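Local atomic coordinates of outer membrane protein Omp121 (Bacteroides thetaiotaomicron, PDB entry 5FQ8), a protein that probably serves as a TonB-dependent transporter of the outer membrane, importing nutrients together with partner lipoproteins at the cell surface, and binds calcium ions. Residues L189-F194 against D243-F248; G793-M798 against C897-K902; D822-G827 against K906-V911; G827-R832 against T947-E952. One frame throughout, in Å; residues are numbered along the deposited sequence.

Interaction 1: residues L189-F194 against D243-F248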
loop_
_atom_site.group_PDB
_atom_site.type_symbol
_atom_site.label_atom_id
_atom_site.label_comp_id
_atom_site.label_asym_id
_atom_site.label_seq_id
_atom_site.Cartn_x
_atom_site.Cartn_y
_atom_site.Cartn_z
ATOM N N LEU B 189 -35.403 -0.215 16.122
ATOM C CA LEU B 189 -36.463 -1.188 16.380
ATOM C C LEU B 189 -36.403 -1.815 17.757
ATOM O O LEU B 189 -37.443 -1.980 18.395
ATOM C CB LEU B 189 -36.414 -2.308 15.344
ATOM C CG LEU B 189 -37.379 -3.465 15.577
ATOM C CD1 LEU B 189 -38.784 -2.968 15.464
ATOM C CD2 LEU B 189 -37.144 -4.572 14.582
ATOM N N ARG B 190 -35.211 -2.207 18.204
ATOM C CA ARG B 190 -35.046 -2.882 19.488
ATOM C C ARG B 190 -33.637 -2.586 19.968
ATOM O O ARG B 190 -32.662 -2.945 19.306
ATOM C CB ARG B 190 -35.310 -4.385 19.352
ATOM C CG ARG B 190 -34.329 -5.334 20.018
ATOM C CD ARG B 190 -34.737 -5.717 21.440
ATOM N NE ARG B 190 -36.051 -6.348 21.525
ATOM C CZ ARG B 190 -36.260 -7.658 21.475
ATOM N NH1 ARG B 190 -35.236 -8.477 21.331
ATOM N NH2 ARG B 190 -37.490 -8.146 21.570
ATOM N N LEU B 191 -33.535 -1.867 21.059
ATOM C CA LEU B 191 -32.295 -1.700 21.784
ATOM C C LEU B 191 -32.346 -2.569 23.023
ATOM O O LEU B 191 -33.428 -2.972 23.455
ATOM C CB LEU B 191 -32.083 -0.237 22.180
ATOM C CG LEU B 191 -31.898 0.751 21.032
ATOM C CD1 LEU B 191 -31.965 2.166 21.541
ATOM C CD2 LEU B 191 -30.585 0.510 20.342
ATOM N N PRO B 192 -31.207 -2.908 23.611
ATOM C CA PRO B 192 -31.244 -3.761 24.796
ATOM C C PRO B 192 -31.957 -3.066 25.937
ATOM O O PRO B 192 -31.878 -1.849 26.101
ATOM C CB PRO B 192 -29.763 -3.990 25.100
ATOM C CG PRO B 192 -29.092 -3.786 23.809
ATOM C CD PRO B 192 -29.823 -2.670 23.177
ATOM N N GLU B 193 -32.681 -3.844 26.716
ATOM C CA GLU B 193 -33.360 -3.276 27.862
ATOM C C GLU B 193 -32.350 -3.043 28.967
ATOM O O GLU B 193 -31.614 -3.949 29.352
ATOM C CB GLU B 193 -34.477 -4.194 28.333
ATOM C CG GLU B 193 -35.215 -3.672 29.530
ATOM C CD GLU B 193 -36.247 -4.622 30.018
ATOM O OE1 GLU B 193 -36.368 -5.707 29.431
ATOM O OE2 GLU B 193 -36.934 -4.281 30.989
ATOM N N PHE B 194 -32.326 -1.828 29.474
ATOM C CA PHE B 194 -31.291 -1.371 30.378
ATOM C C PHE B 194 -31.781 -1.334 31.805
ATOM O O PHE B 194 -32.974 -1.265 32.074
ATOM C CB PHE B 194 -30.820 0.027 29.992
ATOM C CG PHE B 194 -30.244 0.100 28.637
ATOM C CD1 PHE B 194 -29.082 -0.581 28.342
ATOM C CD2 PHE B 194 -30.856 0.841 27.652
ATOM C CE1 PHE B 194 -28.546 -0.529 27.090
ATOM C CE2 PHE B 194 -30.311 0.909 26.400
ATOM C CZ PHE B 194 -29.159 0.219 26.114
ATOM N N ASP B 243 -33.454 7.306 28.213
ATOM C CA ASP B 243 -33.571 7.448 26.773
ATOM C C ASP B 243 -32.253 7.784 26.098
ATOM O O ASP B 243 -32.249 8.105 24.908
ATOM C CB ASP B 243 -34.599 8.529 26.439
ATOM C CG ASP B 243 -35.928 7.957 26.057
ATOM O OD1 ASP B 243 -36.159 6.780 26.392
ATOM O OD2 ASP B 243 -36.726 8.683 25.415
ATOM N N ASN B 244 -31.133 7.702 26.808
ATOM C CA ASN B 244 -29.924 8.322 26.283
ATOM C C ASN B 244 -29.439 7.625 25.023
ATOM O O ASN B 244 -29.140 8.284 24.025
ATOM C CB ASN B 244 -28.845 8.362 27.355
ATOM C CG ASN B 244 -28.478 7.012 27.859
ATOM O OD1 ASN B 244 -29.090 6.024 27.490
ATOM N ND2 ASN B 244 -27.465 6.952 28.708
ATOM N N ILE B 245 -29.394 6.300 25.024
ATOM C CA ILE B 245 -28.997 5.607 23.807
ATOM C C ILE B 245 -30.071 5.737 22.740
ATOM O O ILE B 245 -29.761 5.901 21.557
ATOM C CB ILE B 245 -28.668 4.143 24.121
ATOM C CG1 ILE B 245 -27.424 4.106 24.991
ATOM C CG2 ILE B 245 -28.471 3.351 22.847
ATOM C CD1 ILE B 245 -26.948 2.747 25.291
ATOM N N LYS B 246 -31.347 5.677 23.135
ATOM C CA LYS B 246 -32.425 5.789 22.161
ATOM C C LYS B 246 -32.400 7.143 21.467
ATOM O O LYS B 246 -32.651 7.240 20.262
ATOM C CB LYS B 246 -33.781 5.573 22.840
ATOM C CG LYS B 246 -34.978 5.447 21.882
ATOM C CD LYS B 246 -36.291 5.772 22.566
ATOM C CE LYS B 246 -37.488 5.508 21.661
ATOM N NZ LYS B 246 -37.355 6.200 20.347
ATOM N N ASP B 247 -32.103 8.201 22.212
ATOM C CA ASP B 247 -32.076 9.542 21.647
ATOM C C ASP B 247 -30.890 9.771 20.731
ATOM O O ASP B 247 -30.849 10.787 20.042
ATOM C CB ASP B 247 -32.042 10.572 22.766
ATOM C CG ASP B 247 -33.352 10.702 23.458
ATOM O OD1 ASP B 247 -34.248 9.917 23.129
ATOM O OD2 ASP B 247 -33.487 11.585 24.324
ATOM N N PHE B 248 -29.914 8.868 20.720
ATOM C CA PHE B 248 -28.719 9.099 19.922
ATOM C C PHE B 248 -29.024 8.951 18.449
ATOM O O PHE B 248 -28.339 9.535 17.605
ATOM C CB PHE B 248 -27.617 8.135 20.364
ATOM C CG PHE B 248 -26.507 7.980 19.377
ATOM C CD1 PHE B 248 -25.572 8.970 19.212
ATOM C CD2 PHE B 248 -26.391 6.824 18.631
ATOM C CE1 PHE B 248 -24.560 8.819 18.309
ATOM C CE2 PHE B 248 -25.382 6.663 17.730
ATOM C CZ PHE B 248 -24.461 7.659 17.562
#

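Interaction 2: residues G793-M798 against C897-K902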
loop_
_atom_site.group_PDB
_atom_site.type_symbol
_atom_site.label_atom_id
_atom_site.label_comp_id
_atom_site.label_asym_id
_atom_site.label_seq_id
_atom_site.Cartn_x
_atom_site.Cartn_y
_atom_site.Cartn_z
ATOM N N GLY B 793 -18.844 -26.933 27.296
ATOM C CA GLY B 793 -20.061 -27.694 27.101
ATOM C C GLY B 793 -20.727 -27.379 25.770
ATOM O O GLY B 793 -20.696 -26.250 25.301
ATOM N N ILE B 794 -21.304 -28.413 25.157
ATOM C CA ILE B 794 -22.174 -28.210 24.008
ATOM C C ILE B 794 -23.365 -27.381 24.445
ATOM O O ILE B 794 -23.926 -27.605 25.521
ATOM C CB ILE B 794 -22.610 -29.564 23.432
ATOM C CG1 ILE B 794 -21.405 -30.329 22.924
ATOM C CG2 ILE B 794 -23.543 -29.366 22.285
ATOM C CD1 ILE B 794 -21.759 -31.543 22.144
ATOM N N CYS B 795 -23.747 -26.400 23.632
ATOM C CA CYS B 795 -24.726 -25.416 24.075
ATOM C C CYS B 795 -25.795 -25.124 23.032
ATOM O O CYS B 795 -26.329 -24.021 22.991
ATOM C CB CYS B 795 -24.034 -24.123 24.480
ATOM S SG CYS B 795 -23.171 -24.239 26.008
ATOM N N GLY B 796 -26.148 -26.096 22.216
ATOM C CA GLY B 796 -27.138 -25.880 21.185
ATOM C C GLY B 796 -26.497 -25.711 19.826
ATOM O O GLY B 796 -25.274 -25.693 19.670
ATOM N N ASP B 797 -27.354 -25.595 18.827
ATOM C CA ASP B 797 -26.937 -25.510 17.442
ATOM C C ASP B 797 -27.434 -24.203 16.837
ATOM O O ASP B 797 -28.039 -23.368 17.507
ATOM C CB ASP B 797 -27.423 -26.724 16.649
ATOM C CG ASP B 797 -28.911 -26.934 16.746
ATOM O OD1 ASP B 797 -29.540 -26.413 17.687
ATOM O OD2 ASP B 797 -29.456 -27.639 15.879
ATOM N N MET B 798 -27.142 -24.021 15.556
ATOM C CA MET B 798 -27.472 -22.784 14.877
ATOM C C MET B 798 -28.884 -22.781 14.329
ATOM O O MET B 798 -29.388 -21.707 13.989
ATOM C CB MET B 798 -26.498 -22.549 13.726
ATOM C CG MET B 798 -26.502 -23.699 12.739
ATOM S SD MET B 798 -25.972 -23.301 11.091
ATOM C CE MET B 798 -24.323 -22.851 11.458
ATOM N N CYS B 897 -23.639 -17.973 28.778
ATOM C CA CYS B 897 -24.654 -16.945 28.972
ATOM C C CYS B 897 -24.874 -16.130 27.719
ATOM O O CYS B 897 -25.973 -15.615 27.498
ATOM C CB CYS B 897 -24.252 -16.025 30.114
ATOM S SG CYS B 897 -25.252 -14.570 30.305
ATOM N N PHE B 898 -23.861 -16.015 26.878
ATOM C CA PHE B 898 -23.916 -15.095 25.764
ATOM C C PHE B 898 -24.257 -15.777 24.461
ATOM O O PHE B 898 -24.284 -15.116 23.429
ATOM C CB PHE B 898 -22.600 -14.343 25.658
ATOM C CG PHE B 898 -22.237 -13.616 26.914
ATOM C CD1 PHE B 898 -23.043 -12.611 27.398
ATOM C CD2 PHE B 898 -21.109 -13.953 27.612
ATOM C CE1 PHE B 898 -22.729 -11.951 28.546
ATOM C CE2 PHE B 898 -20.777 -13.294 28.755
ATOM C CZ PHE B 898 -21.585 -12.290 29.233
ATOM N N LEU B 899 -24.529 -17.071 24.483
ATOM C CA LEU B 899 -25.329 -17.678 23.435
ATOM C C LEU B 899 -26.793 -17.371 23.709
ATOM O O LEU B 899 -27.304 -17.668 24.794
ATOM C CB LEU B 899 -25.081 -19.176 23.379
ATOM C CG LEU B 899 -23.691 -19.510 22.877
ATOM C CD1 LEU B 899 -23.407 -20.953 23.076
ATOM C CD2 LEU B 899 -23.599 -19.165 21.424
ATOM N N VAL B 900 -27.460 -16.761 22.731
ATOM C CA VAL B 900 -28.794 -16.201 22.892
ATOM C C VAL B 900 -29.768 -16.904 21.959
ATOM O O VAL B 900 -29.410 -17.282 20.840
ATOM C CB VAL B 900 -28.754 -14.689 22.628
ATOM C CG1 VAL B 900 -30.134 -14.136 22.430
ATOM C CG2 VAL B 900 -28.065 -14.015 23.774
ATOM N N ASP B 901 -31.002 -17.078 22.432
ATOM C CA ASP B 901 -32.036 -17.758 21.663
ATOM C C ASP B 901 -32.347 -17.006 20.372
ATOM O O ASP B 901 -32.587 -15.800 20.380
ATOM C CB ASP B 901 -33.293 -17.894 22.526
ATOM C CG ASP B 901 -34.283 -18.905 21.984
ATOM O OD1 ASP B 901 -34.421 -19.040 20.755
ATOM O OD2 ASP B 901 -34.945 -19.561 22.809
ATOM N N LYS B 902 -32.373 -17.746 19.269
ATOM C CA LYS B 902 -32.571 -17.229 17.923
ATOM C C LYS B 902 -34.033 -16.951 17.608
ATOM O O LYS B 902 -34.322 -16.309 16.599
ATOM C CB LYS B 902 -32.010 -18.239 16.920
ATOM C CG LYS B 902 -31.002 -17.730 15.925
ATOM C CD LYS B 902 -30.443 -18.884 15.108
ATOM C CE LYS B 902 -30.018 -18.464 13.697
ATOM N NZ LYS B 902 -29.237 -17.198 13.690
#

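Interaction 3: residues D822-G827 against K906-V911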
loop_
_atom_site.group_PDB
_atom_site.type_symbol
_atom_site.label_atom_id
_atom_site.label_comp_id
_atom_site.label_asym_id
_atom_site.label_seq_id
_atom_site.Cartn_x
_atom_site.Cartn_y
_atom_site.Cartn_z
ATOM N N ASP B 822 -43.553 -13.333 10.364
ATOM C CA ASP B 822 -42.458 -14.282 10.258
ATOM C C ASP B 822 -42.296 -14.930 11.613
ATOM O O ASP B 822 -42.264 -14.235 12.630
ATOM C CB ASP B 822 -41.164 -13.596 9.834
ATOM C CG ASP B 822 -40.265 -14.498 9.036
ATOM O OD1 ASP B 822 -40.291 -15.721 9.264
ATOM O OD2 ASP B 822 -39.535 -13.977 8.172
ATOM N N ILE B 823 -42.235 -16.254 11.637
ATOM C CA ILE B 823 -42.125 -16.972 12.896
ATOM C C ILE B 823 -41.053 -18.032 12.766
ATOM O O ILE B 823 -41.225 -19.007 12.030
ATOM C CB ILE B 823 -43.449 -17.601 13.329
ATOM C CG1 ILE B 823 -44.467 -16.513 13.613
ATOM C CG2 ILE B 823 -43.239 -18.418 14.571
ATOM C CD1 ILE B 823 -45.351 -16.243 12.465
ATOM N N ARG B 824 -39.956 -17.849 13.487
ATOM C CA ARG B 824 -38.829 -18.767 13.464
ATOM C C ARG B 824 -38.489 -19.081 14.902
ATOM O O ARG B 824 -38.305 -18.161 15.704
ATOM C CB ARG B 824 -37.616 -18.164 12.753
ATOM C CG ARG B 824 -37.962 -17.366 11.516
ATOM C CD ARG B 824 -36.751 -16.913 10.770
ATOM N NE ARG B 824 -37.172 -16.223 9.573
ATOM C CZ ARG B 824 -36.359 -15.794 8.628
ATOM N NH1 ARG B 824 -35.057 -15.989 8.735
ATOM N NH2 ARG B 824 -36.857 -15.175 7.575
ATOM N N GLN B 825 -38.411 -20.366 15.221
ATOM C CA GLN B 825 -38.301 -20.811 16.596
ATOM C C GLN B 825 -37.183 -21.823 16.714
ATOM O O GLN B 825 -37.149 -22.805 15.966
ATOM C CB GLN B 825 -39.614 -21.431 17.082
ATOM C CG GLN B 825 -40.736 -20.439 17.241
ATOM C CD GLN B 825 -40.605 -19.601 18.495
ATOM O OE1 GLN B 825 -39.982 -20.026 19.467
ATOM N NE2 GLN B 825 -41.194 -18.402 18.482
ATOM N N GLY B 826 -36.291 -21.591 17.658
ATOM C CA GLY B 826 -35.280 -22.571 17.974
ATOM C C GLY B 826 -33.895 -22.151 17.507
ATOM O O GLY B 826 -33.726 -21.381 16.560
ATOM N N GLY B 827 -32.897 -22.683 18.193
ATOM C CA GLY B 827 -31.521 -22.396 17.878
ATOM C C GLY B 827 -30.944 -21.306 18.751
ATOM O O GLY B 827 -31.592 -20.752 19.641
ATOM N N LYS B 906 -42.169 -12.010 14.070
ATOM C CA LYS B 906 -41.961 -10.689 13.502
ATOM C C LYS B 906 -43.141 -10.253 12.648
ATOM O O LYS B 906 -43.592 -10.997 11.775
ATOM C CB LYS B 906 -40.680 -10.662 12.676
ATOM C CG LYS B 906 -39.929 -9.377 12.803
ATOM C CD LYS B 906 -38.670 -9.404 11.994
ATOM C CE LYS B 906 -37.488 -9.781 12.823
ATOM N NZ LYS B 906 -36.303 -9.830 11.955
ATOM N N LEU B 907 -43.635 -9.046 12.905
ATOM C CA LEU B 907 -44.452 -8.345 11.928
ATOM C C LEU B 907 -43.561 -7.945 10.759
ATOM O O LEU B 907 -43.002 -6.845 10.728
ATOM C CB LEU B 907 -45.129 -7.132 12.559
ATOM C CG LEU B 907 -46.112 -6.395 11.647
ATOM C CD1 LEU B 907 -47.020 -7.360 10.927
ATOM C CD2 LEU B 907 -46.932 -5.402 12.423
ATOM N N ARG B 908 -43.413 -8.852 9.798
ATOM C CA ARG B 908 -42.458 -8.667 8.712
ATOM C C ARG B 908 -42.798 -7.444 7.871
ATOM O O ARG B 908 -41.977 -6.543 7.716
ATOM C CB ARG B 908 -42.434 -9.927 7.856
ATOM C CG ARG B 908 -41.313 -10.010 6.863
ATOM C CD ARG B 908 -40.153 -10.802 7.412
ATOM N NE ARG B 908 -39.153 -9.906 7.957
ATOM C CZ ARG B 908 -38.040 -10.292 8.543
ATOM N NH1 ARG B 908 -37.767 -11.573 8.670
ATOM N NH2 ARG B 908 -37.214 -9.382 9.008
ATOM N N SER B 909 -44.016 -7.387 7.330
ATOM C CA SER B 909 -44.421 -6.291 6.457
ATOM C C SER B 909 -45.907 -6.010 6.583
ATOM O O SER B 909 -46.702 -6.901 6.881
ATOM C CB SER B 909 -44.106 -6.607 5.003
ATOM O OG SER B 909 -44.844 -7.733 4.579
ATOM N N VAL B 910 -46.277 -4.759 6.330
ATOM C CA VAL B 910 -47.672 -4.352 6.168
ATOM C C VAL B 910 -47.756 -3.372 5.004
ATOM O O VAL B 910 -47.078 -2.342 5.010
ATOM C CB VAL B 910 -48.237 -3.711 7.446
ATOM C CG1 VAL B 910 -49.621 -3.170 7.185
ATOM C CG2 VAL B 910 -48.277 -4.706 8.561
ATOM N N VAL B 911 -48.598 -3.671 4.014
ATOM C CA VAL B 911 -48.742 -2.834 2.822
ATOM C C VAL B 911 -50.199 -2.410 2.651
ATOM O O VAL B 911 -51.078 -3.258 2.489
ATOM C CB VAL B 911 -48.259 -3.559 1.559
ATOM C CG1 VAL B 911 -48.109 -2.571 0.450
ATOM C CG2 VAL B 911 -46.965 -4.248 1.814
#

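Interaction 4: residues G827-R832 against T947-E952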
loop_
_atom_site.group_PDB
_atom_site.type_symbol
_atom_site.label_atom_id
_atom_site.label_comp_id
_atom_site.label_asym_id
_atom_site.label_seq_id
_atom_site.Cartn_x
_atom_site.Cartn_y
_atom_site.Cartn_z
ATOM N N GLY B 827 -32.897 -22.683 18.193
ATOM C CA GLY B 827 -31.521 -22.396 17.878
ATOM C C GLY B 827 -30.944 -21.306 18.751
ATOM O O GLY B 827 -31.592 -20.752 19.641
ATOM N N VAL B 828 -29.688 -20.974 18.466
ATOM C CA VAL B 828 -28.918 -20.095 19.331
ATOM C C VAL B 828 -27.874 -19.374 18.497
ATOM O O VAL B 828 -27.473 -19.838 17.436
ATOM C CB VAL B 828 -28.291 -20.911 20.487
ATOM C CG1 VAL B 828 -27.137 -21.725 20.001
ATOM C CG2 VAL B 828 -27.886 -20.025 21.615
ATOM N N MET B 829 -27.447 -18.215 18.981
ATOM C CA MET B 829 -26.459 -17.415 18.286
ATOM C C MET B 829 -25.640 -16.643 19.308
ATOM O O MET B 829 -26.161 -16.260 20.354
ATOM C CB MET B 829 -27.143 -16.460 17.303
ATOM C CG MET B 829 -28.008 -15.408 17.983
ATOM S SD MET B 829 -28.890 -14.315 16.877
ATOM C CE MET B 829 -27.616 -13.847 15.752
ATOM N N TYR B 830 -24.360 -16.420 19.017
ATOM C CA TYR B 830 -23.552 -15.606 19.914
ATOM C C TYR B 830 -23.948 -14.147 19.797
ATOM O O TYR B 830 -24.090 -13.622 18.692
ATOM C CB TYR B 830 -22.060 -15.733 19.612
ATOM C CG TYR B 830 -21.263 -14.722 20.422
ATOM C CD1 TYR B 830 -20.918 -14.988 21.736
ATOM C CD2 TYR B 830 -20.901 -13.482 19.890
ATOM C CE1 TYR B 830 -20.237 -14.075 22.491
ATOM C CE2 TYR B 830 -20.212 -12.558 20.649
ATOM C CZ TYR B 830 -19.879 -12.869 21.951
ATOM O OH TYR B 830 -19.202 -11.975 22.741
ATOM N N SER B 831 -24.068 -13.466 20.927
ATOM C CA SER B 831 -24.477 -12.069 20.907
ATOM C C SER B 831 -23.517 -11.205 21.709
ATOM O O SER B 831 -23.573 -11.203 22.938
ATOM C CB SER B 831 -25.887 -11.913 21.442
ATOM O OG SER B 831 -26.049 -10.585 21.870
ATOM N N ARG B 832 -22.683 -10.419 21.020
ATOM C CA ARG B 832 -21.800 -9.493 21.724
ATOM C C ARG B 832 -22.566 -8.321 22.319
ATOM O O ARG B 832 -22.036 -7.625 23.184
ATOM C CB ARG B 832 -20.686 -8.982 20.794
ATOM C CG ARG B 832 -19.470 -8.381 21.509
ATOM C CD ARG B 832 -18.605 -7.492 20.637
ATOM N NE ARG B 832 -17.465 -6.965 21.381
ATOM C CZ ARG B 832 -17.421 -5.767 21.947
ATOM N NH1 ARG B 832 -18.427 -4.948 21.832
ATOM N NH2 ARG B 832 -16.370 -5.391 22.638
ATOM N N THR B 947 -33.625 -10.072 25.833
ATOM C CA THR B 947 -34.064 -8.692 25.838
ATOM C C THR B 947 -33.039 -7.804 25.170
ATOM O O THR B 947 -32.909 -6.633 25.521
ATOM C CB THR B 947 -34.306 -8.205 27.256
ATOM O OG1 THR B 947 -33.106 -8.380 28.000
ATOM C CG2 THR B 947 -35.409 -8.986 27.909
ATOM N N PHE B 948 -32.293 -8.355 24.222
ATOM C CA PHE B 948 -31.103 -7.670 23.752
ATOM C C PHE B 948 -31.127 -7.344 22.271
ATOM O O PHE B 948 -30.878 -6.196 21.906
ATOM C CB PHE B 948 -29.860 -8.505 24.100
ATOM C CG PHE B 948 -29.858 -9.003 25.501
ATOM C CD1 PHE B 948 -29.813 -8.123 26.557
ATOM C CD2 PHE B 948 -29.935 -10.343 25.760
ATOM C CE1 PHE B 948 -29.836 -8.575 27.834
ATOM C CE2 PHE B 948 -29.963 -10.795 27.030
ATOM C CZ PHE B 948 -29.905 -9.914 28.075
ATOM N N ILE B 949 -31.405 -8.308 21.402
ATOM C CA ILE B 949 -31.219 -8.107 19.975
ATOM C C ILE B 949 -32.421 -8.562 19.164
ATOM O O ILE B 949 -33.194 -9.427 19.580
ATOM C CB ILE B 949 -29.990 -8.864 19.461
ATOM C CG1 ILE B 949 -30.169 -10.350 19.718
ATOM C CG2 ILE B 949 -28.758 -8.367 20.110
ATOM C CD1 ILE B 949 -29.244 -11.203 18.912
ATOM N N ASP B 950 -32.555 -7.979 17.985
ATOM C CA ASP B 950 -33.348 -8.586 16.935
ATOM C C ASP B 950 -32.454 -9.662 16.357
ATOM O O ASP B 950 -31.441 -9.346 15.736
ATOM C CB ASP B 950 -33.775 -7.556 15.887
ATOM C CG ASP B 950 -34.266 -8.185 14.592
ATOM O OD1 ASP B 950 -34.373 -9.412 14.477
ATOM O OD2 ASP B 950 -34.555 -7.424 13.661
ATOM N N PRO B 951 -32.782 -10.917 16.540
ATOM C CA PRO B 951 -31.910 -12.000 16.081
ATOM C C PRO B 951 -31.537 -11.990 14.608
ATOM O O PRO B 951 -30.759 -12.851 14.194
ATOM C CB PRO B 951 -32.739 -13.239 16.397
ATOM C CG PRO B 951 -33.511 -12.865 17.555
ATOM C CD PRO B 951 -33.845 -11.426 17.408
ATOM N N GLU B 952 -32.067 -11.073 13.804
ATOM C CA GLU B 952 -31.735 -11.049 12.388
ATOM C C GLU B 952 -30.504 -10.169 12.181
ATOM O O GLU B 952 -30.563 -9.064 11.643
ATOM C CB GLU B 952 -32.919 -10.557 11.572
ATOM C CG GLU B 952 -32.855 -10.981 10.129
ATOM C CD GLU B 952 -34.007 -10.480 9.302
ATOM O OE1 GLU B 952 -35.044 -10.128 9.884
ATOM O OE2 GLU B 952 -33.860 -10.441 8.066
#

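Interaction 1: residues L189-F194 against D243-F248
L191 and F194 meet I245 and K246 in an apolar, loop-to-loop contact at the extracellular end of the TonB-dependent receptor barrel. Residues 189-194 run on from barrel strand 177-188, and residues 243-248 lead down into strand 252-264, its antiparallel neighbour. The contact therefore draws together the two ends of one long surface loop. The leading piece is extended, whereas residues 244-248 turn with helical backbone angles, and the turn is closed by a bond from D247 N to D243 O (2.7 Å). With CG anti to the carbonyl carbon (chi1 -65°), L191 sends its CD1 branch onto the backbone of K246, L191 CD1 lying 3.7 Å from K246 CA. The same methyl also approaches the CG2 branch of I245, at 3.9 Å. K246 offers the root of its chain here, while its ammonium end leads away. Beside this, F194 and I245 cross at about a right angle. I245 and K246 take the packing, while D247, whose CB points away from 189-194, is bonded to S4 and T5 of the neighbouring lipoprotein BT_2262. N244, held by R339 and I341, ties the turn to a further loop of the same chain. One face of the F194 ring carries P192 O over its centre, 3.1 Å above the plane, and the ring's far carbon, F194 CZ, meets I245 CD1 at 3.5 Å.

Interaction 2: residues G793-M798 against C897-K902
L899 is the first residue of 897-902 to touch 793-798, just where a short 3-10 turn at C897 and F898 gives way to barrel strand 899-915. Its CG stands anti to the carbonyl carbon (chi1 -69°), which sends one methyl across to the other segment: L899 CD1 lies 3.5 Å from C795 CB. It is the methylene of the cysteine that is met, not the sulfur, so this is a plain aliphatic contact. V900 and D901 then carry the strand past without reaching across, and the chain comes back into contact at K902. Here K902 CD (3.2 Å) and K902 CE (3.3 Å) rest on the carbonyl oxygen, M798 O. The chain bends at its last torsion, and the ammonium nitrogen lies farther from that carbonyl than either carbon. M798 takes part through its backbone, since its CB points away and its side chain packs on L960 and N963. Residues 793-798 start in strand 793-794, outermost in a four-stranded antiparallel sheet that is thereby joined to the start of 899-915. Strand 763-766 of that sheet touches C795 and L899, strand 828-831 runs antiparallel to 899-901, and helix 832-839 covers F898 and V900.

Interaction 3: residues D822-G827 against K906-V911
D822 and R908 form the cross-strand part of a buried salt-bridge network on the lumen side of the barrel wall, where neighbouring strands 815-825 and 899-915 meet the plug. The strands run antiparallel, their axes 138° apart, and D822 and K906 make a hydrogen-bonded pair: D822 N gives to K906 O and K906 N to D822 O, both at 2.7 Å. The side chains of D822 and R908 lie side by side, pointing the same way. The arginine chain folds at chi2 and chi3 and brings R908 NH1 to D822 OD2 at 3.0 Å, with the oxygen in the guanidinium plane but met from above the carboxylate plane; the two planes stand 75° apart. R824, on the same strand as D822, grips the same carboxylate side-on, R824 NE to D822 OD1 (3.2 Å) and R824 NH2 to D822 OD2 (3.0 Å). D822 OD2 thus takes two donors from one face of its plane, which should hold the carboxylate firmly in its rotation and probably keeps it ionised. K906 lays its CD over one face of the R908 guanidinium; K906 and R908 both reach E952, and K906 also D950. R824 goes on to S74 and the carbonyl of I73 in the plug. Such a polar network between barrel wall and plug fits the TonB-dependent receptor fold, a beta-barrel whose lumen is filled by an N-terminal plug domain.

Interaction 4: residues G827-R832 against T947-E952
M829 and I949 reach toward each other tip to tip, M829 SD to I949 CD1 at 3.7 Å, in the buried interface between strand 828-831, which pairs antiparallel with barrel strand 899-915, and the loop 947-952, which follows barrel strand 928-941. Both chains set out in the same way: M829 CG and I949 CG1 each sit between their own backbone N and carbonyl carbon (chi1 65° and 60°). A bend at the last torsion of M829 then turns its end along P951. The sulfur comes within 4.0 Å of P951 CB, and M829 SD and M829 CE are each 3.6 Å from P951 O, so the thioether lies against both the ring and the main chain of the proline. Two residues farther along the strand, S831 points to the same side, and its hydroxyl oxygen passes the other branch of the isoleucine, S831 OG to I949 CG2 at 3.9 Å. The loop keeps its shape through an Asx turn, E952 N giving to D950 OD1 at 2.9 Å. D950 and E952 point away; D950 meets K906, and E952 meets K906 and R908. S831 caps K834 N at the start of helix 832-839. Across the two segments, then, sulfur, methyls, the proline ring and P951 O meet by van der Waals contact, while S831 and the acids D950 and E952 have polar partners outside the pair.

In the fold
Interactions 3 and 4 are fully buried, whereas 1 and 2 are partly open. Strand 899-915 serves both 2 and 3. Strand 815-825 serves 3 and 828-831 serves 4; they follow each other in the chain, and the two interactions share G827 in the link between them. Interactions 2 and 4 sit closest, about 10 Å between centres, joined by backbone bonds between 828-831 and 898-900. Only interaction 3 has a salt bridge and backbone hydrogen bonds between its segments, and the charge continues into the loop of interaction 4, where K906 and R908 converge on E952. Interactions 1, 2 and 4 are instead van der Waals contacts; interaction 1, out in the surface loops, meets interaction 4 through E193 and T947.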